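PDB 5XOB: tRNA(Ile2) 2-agmatinylcytidine synthetase TiaS from Archaeoglobus fulgidus, which attaches agmatine to the wobble cytidine of an isoleucine tRNA in an ATP-dependent reaction, making 2-agmatinylcytidine and switching codon reading from AUG to AUA. Local coordinates for residues R315-Y323 with K335-E343. Residues are numbered along the deposited sequence; the frame is centred on the assembly and turned at random.
Sequences RKGDVVEVY and KIQIVELAE
E321 and Q337 form the regular core of an antiparallel pairing between strands 319-323 and 335-338, each backbone N donating to the other's O over 2.9 Å. The axes of the two short strand segments come within 4.8 Å of each other, at 165° between their N-to-C directions. A weak bond from Y323 N to K335 O continues the ladder at one end, while at the other V339 and E340 both face V319 in a classic beta bulge. There V319 N gives its hydrogen to E340 O, and V319 O takes one from V339 N at 3.0 Å, plus a weak one from E340 N.

Beyond the bulge a side chain takes over. The carboxylate of D318, the last residue of a type II turn that begins at R315, spans the two segments: OD1 accepts from A342 N in an almost straight bond (178°), modelled so short, at 2.5 Å, that its exact length is doubtful, while OD2 receives R315 N at 3.0 Å on its anti side. An asparagine here, with an NH2 for one carboxylate oxygen, would probably leave either A342 N or R315 N without its mate.

Among the side chains, I336 lies on the same face as V320 and V322; with CG1 anti to the backbone N (chi1 -168°), its CD1 reaches V320 CG2 at 3.4 Å and V322 CG1 at 3.7 Å, with F307 and I311 of helix 307-313 also touching it. On the other face, K335 lays CE over the Y323 ring in a CH-pi contact, 3.8 Å from the centroid, and NZ, bridged to D249 and bonded to K406 O, makes an off-centre cation-pi interaction.

Backbone bonds thus zip two strands of the OB-fold domain, and one carboxylate prolongs the pairing past its bulge, tying the turn to the outgoing chain.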
ATOM      1  N   ARG A 315     -18.632  16.453   7.610  1.00109.32           N
ATOM      2  CA  ARG A 315     -19.180  17.124   8.784  1.00106.39           C
ATOM      3  C   ARG A 315     -19.766  16.115   9.778  1.00104.03           C
ATOM      4  O   ARG A 315     -20.047  14.968   9.419  1.00 99.18           O
ATOM      5  CB  ARG A 315     -20.234  18.133   8.351  1.00104.78           C
ATOM      6  N   LYS A 316     -19.941  16.559  11.025  1.00100.66           N
ATOM      7  CA  LYS A 316     -20.431  15.712  12.121  1.00102.65           C
ATOM      8  C   LYS A 316     -21.498  14.705  11.699  1.00103.11           C
ATOM      9  O   LYS A 316     -22.401  15.027  10.924  1.00103.51           O
ATOM     10  CB  LYS A 316     -20.991  16.569  13.267  1.00107.19           C
ATOM     11  CG  LYS A 316     -20.050  16.728  14.453  1.00115.34           C
ATOM     12  CD  LYS A 316     -20.542  17.791  15.429  1.00121.69           C
ATOM     13  CE  LYS A 316     -19.598  17.965  16.614  1.00125.22           C
ATOM     14  NZ  LYS A 316     -19.791  16.922  17.660  1.00127.22           N
ATOM     15  N   GLY A 317     -21.378  13.483  12.214  1.00102.50           N
ATOM     16  CA  GLY A 317     -22.397  12.454  12.029  1.00 99.98           C
ATOM     17  C   GLY A 317     -22.380  11.728  10.696  1.00 99.77           C
ATOM     18  O   GLY A 317     -23.151  10.785  10.504  1.00102.15           O
ATOM     19  N   ASP A 318     -21.515  12.155   9.773  1.00 97.58           N
ATOM     20  CA  ASP A 318     -21.384  11.493   8.473  1.00 97.46           C
ATOM     21  C   ASP A 318     -20.927  10.062   8.669  1.00 92.07           C
ATOM     22  O   ASP A 318     -19.963   9.826   9.391  1.00 89.48           O
ATOM     23  CB  ASP A 318     -20.358  12.213   7.589  1.00101.30           C
ATOM     24  CG  ASP A 318     -20.986  13.262   6.692  1.00104.96           C
ATOM     25  OD1 ASP A 318     -22.092  13.016   6.169  1.00105.76           O
ATOM     26  OD2 ASP A 318     -20.362  14.326   6.489  1.00105.35           O
ATOM     27  N   VAL A 319     -21.610   9.113   8.032  1.00 88.11           N
ATOM     28  CA  VAL A 319     -21.200   7.714   8.123  1.00 89.08           C
ATOM     29  C   VAL A 319     -20.087   7.469   7.112  1.00 89.44           C
ATOM     30  O   VAL A 319     -20.221   7.785   5.920  1.00 90.09           O
ATOM     31  CB  VAL A 319     -22.349   6.719   7.878  1.00 90.73           C
ATOM     32  CG1 VAL A 319     -21.877   5.290   8.136  1.00 89.42           C
ATOM     33  CG2 VAL A 319     -23.540   7.039   8.770  1.00 93.31           C
ATOM     34  N   VAL A 320     -18.995   6.891   7.605  1.00 86.90           N
ATOM     35  CA  VAL A 320     -17.776   6.750   6.828  1.00 81.48           C
ATOM     36  C   VAL A 320     -17.041   5.460   7.205  1.00 80.01           C
ATOM     37  O   VAL A 320     -17.117   4.988   8.348  1.00 75.98           O
ATOM     38  CB  VAL A 320     -16.871   7.989   7.038  1.00 78.61           C
ATOM     39  CG1 VAL A 320     -15.826   7.751   8.128  1.00 76.70           C
ATOM     40  CG2 VAL A 320     -16.214   8.401   5.735  1.00 78.11           C
ATOM     41  N   GLU A 321     -16.334   4.900   6.231  1.00 75.79           N
ATOM     42  CA  GLU A 321     -15.540   3.706   6.445  1.00 74.57           C
ATOM     43  C   GLU A 321     -14.105   4.029   6.079  1.00 71.35           C
ATOM     44  O   GLU A 321     -13.840   4.517   4.984  1.00 66.92           O
ATOM     45  CB  GLU A 321     -16.084   2.562   5.594  1.00 79.05           C
ATOM     46  CG  GLU A 321     -15.514   1.201   5.945  1.00 83.79           C
ATOM     47  CD  GLU A 321     -16.491   0.076   5.667  1.00 87.45           C
ATOM     48  OE1 GLU A 321     -16.348  -0.581   4.611  1.00 89.04           O
ATOM     49  OE2 GLU A 321     -17.407  -0.137   6.495  1.00 89.21           O
ATOM     50  N   VAL A 322     -13.183   3.764   7.004  1.00 71.07           N
ATOM     51  CA  VAL A 322     -11.790   4.189   6.848  1.00 70.44           C
ATOM     52  C   VAL A 322     -10.811   3.025   6.697  1.00 72.10           C
ATOM     53  O   VAL A 322     -11.007   1.944   7.265  1.00 67.64           O
ATOM     54  CB  VAL A 322     -11.322   5.108   8.001  1.00 68.77           C
ATOM     55  CG1 VAL A 322     -12.106   6.407   7.975  1.00 68.24           C
ATOM     56  CG2 VAL A 322     -11.450   4.432   9.357  1.00 68.03           C
ATOM     57  N   TYR A 323      -9.748   3.285   5.934  1.00 71.18           N
ATOM     58  CA  TYR A 323      -8.734   2.293   5.610  1.00 71.17           C
ATOM     59  C   TYR A 323      -7.349   2.835   5.927  1.00 68.66           C
ATOM     60  O   TYR A 323      -6.939   3.859   5.368  1.00 68.55           O
ATOM     61  CB  TYR A 323      -8.785   1.970   4.116  1.00 74.69           C
ATOM     62  CG  TYR A 323     -10.089   1.376   3.633  1.00 75.73           C
ATOM     63  CD1 TYR A 323     -10.194   0.017   3.362  1.00 77.86           C
ATOM     64  CD2 TYR A 323     -11.207   2.174   3.422  1.00 75.13           C
ATOM     65  CE1 TYR A 323     -11.377  -0.536   2.909  1.00 77.48           C
ATOM     66  CE2 TYR A 323     -12.396   1.631   2.968  1.00 75.92           C
ATOM     67  CZ  TYR A 323     -12.475   0.274   2.716  1.00 77.28           C
ATOM     68  OH  TYR A 323     -13.654  -0.275   2.269  1.00 80.69           O
ATOM     69  N   LYS A 335      -7.368   5.267   2.014  1.00 66.28           N
ATOM     70  CA  LYS A 335      -8.573   5.153   1.218  1.00 66.83           C
ATOM     71  C   LYS A 335      -9.705   5.534   2.166  1.00 68.06           C
ATOM     72  O   LYS A 335      -9.551   5.411   3.378  1.00 66.50           O
ATOM     73  CB  LYS A 335      -8.760   3.688   0.823  1.00 68.47           C
ATOM     74  CG  LYS A 335      -8.894   3.395  -0.657  1.00 70.58           C
ATOM     75  CD  LYS A 335      -9.806   2.195  -0.897  1.00 71.91           C
ATOM     76  CE  LYS A 335      -9.419   0.944  -0.111  1.00 72.74           C
ATOM     77  NZ  LYS A 335      -8.256   0.226  -0.694  1.00 73.69           N
ATOM     78  N   ILE A 336     -10.847   5.957   1.632  1.00 72.38           N
ATOM     79  CA  ILE A 336     -12.038   6.175   2.469  1.00 73.49           C
ATOM     80  C   ILE A 336     -13.343   6.039   1.679  1.00 74.57           C
ATOM     81  O   ILE A 336     -13.419   6.457   0.521  1.00 76.11           O
ATOM     82  CB  ILE A 336     -11.987   7.553   3.182  1.00 73.28           C
ATOM     83  CG1 ILE A 336     -13.067   7.646   4.265  1.00 72.19           C
ATOM     84  CG2 ILE A 336     -12.112   8.701   2.184  1.00 72.10           C
ATOM     85  CD1 ILE A 336     -12.823   8.759   5.260  1.00 71.56           C
ATOM     86  N   GLN A 337     -14.360   5.445   2.303  1.00 75.26           N
ATOM     87  CA  GLN A 337     -15.698   5.443   1.727  1.00 75.48           C
ATOM     88  C   GLN A 337     -16.629   6.364   2.489  1.00 79.93           C
ATOM     89  O   GLN A 337     -16.761   6.244   3.709  1.00 79.62           O
ATOM     90  CB  GLN A 337     -16.329   4.059   1.730  1.00 74.12           C
ATOM     91  CG  GLN A 337     -17.681   4.070   1.028  1.00 73.38           C
ATOM     92  CD  GLN A 337     -18.412   2.754   1.102  1.00 73.90           C
ATOM     93  OE1 GLN A 337     -18.083   1.884   1.911  1.00 74.36           O
ATOM     94  NE2 GLN A 337     -19.430   2.604   0.259  1.00 74.18           N
ATOM     95  N   ILE A 338     -17.293   7.254   1.756  1.00 83.50           N
ATOM     96  CA  ILE A 338     -18.418   8.005   2.292  1.00 84.38           C
ATOM     97  C   ILE A 338     -19.649   7.153   2.087  1.00 82.42           C
ATOM     98  O   ILE A 338     -20.099   6.952   0.958  1.00 78.97           O
ATOM     99  CB  ILE A 338     -18.610   9.366   1.608  1.00 85.95           C
ATOM    100  CG1 ILE A 338     -17.572  10.359   2.122  1.00 86.96           C
ATOM    101  CG2 ILE A 338     -19.982   9.938   1.933  1.00 89.53           C
ATOM    102  CD1 ILE A 338     -16.151  10.047   1.720  1.00 88.48           C
ATOM    103  N   VAL A 339     -20.186   6.646   3.188  1.00 85.34           N
ATOM    104  CA  VAL A 339     -21.312   5.736   3.125  1.00 90.60           C
ATOM    105  C   VAL A 339     -22.587   6.562   3.079  1.00 95.32           C
ATOM    106  O   VAL A 339     -23.145   6.790   2.007  1.00100.46           O
ATOM    107  CB  VAL A 339     -21.336   4.772   4.332  1.00 90.89           C
ATOM    108  CG1 VAL A 339     -22.497   3.796   4.203  1.00 90.31           C
ATOM    109  CG2 VAL A 339     -20.012   4.029   4.457  1.00 91.47           C
ATOM    110  N   GLU A 340     -23.026   7.018   4.250  1.00 99.61           N
ATOM    111  CA  GLU A 340     -24.206   7.846   4.376  1.00 99.00           C
ATOM    112  C   GLU A 340     -23.759   9.269   4.625  1.00 91.93           C
ATOM    113  O   GLU A 340     -22.958   9.541   5.525  1.00 86.36           O
ATOM    114  CB  GLU A 340     -25.088   7.385   5.538  1.00106.12           C
ATOM    115  CG  GLU A 340     -26.450   8.069   5.575  1.00116.79           C
ATOM    116  CD  GLU A 340     -27.068   8.110   6.966  1.00124.87           C
ATOM    117  OE1 GLU A 340     -27.129   9.213   7.561  1.00125.50           O
ATOM    118  OE2 GLU A 340     -27.495   7.044   7.462  1.00129.90           O
ATOM    119  N   LEU A 341     -24.278  10.175   3.812  1.00 89.48           N
ATOM    120  CA  LEU A 341     -24.127  11.587   4.073  1.00 91.85           C
ATOM    121  C   LEU A 341     -25.077  12.046   5.177  1.00 95.57           C
ATOM    122  O   LEU A 341     -26.272  11.761   5.144  1.00 93.59           O
ATOM    123  CB  LEU A 341     -24.373  12.393   2.805  1.00 92.41           C
ATOM    124  CG  LEU A 341     -23.114  12.685   1.999  1.00 93.37           C
ATOM    125  CD1 LEU A 341     -23.506  13.420   0.731  1.00 93.82           C
ATOM    126  CD2 LEU A 341     -22.114  13.502   2.811  1.00 93.18           C
ATOM    127  N   ALA A 342     -24.530  12.757   6.158  1.00100.39           N
ATOM    128  CA  ALA A 342     -25.326  13.368   7.213  1.00103.41           C
ATOM    129  C   ALA A 342     -26.316  14.358   6.614  1.00110.13           C
ATOM    130  O   ALA A 342     -25.936  15.216   5.814  1.00110.17           O
ATOM    131  CB  ALA A 342     -24.420  14.084   8.205  1.00102.85           C
ATOM    132  N   GLU A 343     -27.584  14.225   6.993  1.00120.13           N
ATOM    133  CA  GLU A 343     -28.610  15.202   6.619  1.00126.53           C
ATOM    134  C   GLU A 343     -28.560  16.404   7.569  1.00127.02           C
ATOM    135  O   GLU A 343     -28.663  16.247   8.790  1.00119.45           O
ATOM    136  CB  GLU A 343     -30.004  14.561   6.636  1.00130.62           C
ATOM    137  CG  GLU A 343     -30.390  13.884   5.327  1.00131.58           C
ATOM    138  CD  GLU A 343     -30.710  14.877   4.225  1.00130.30           C
ATOM    139  OE1 GLU A 343     -30.172  14.720   3.108  1.00126.88           O
ATOM    140  OE2 GLU A 343     -31.495  15.815   4.481  1.00132.72           O
TER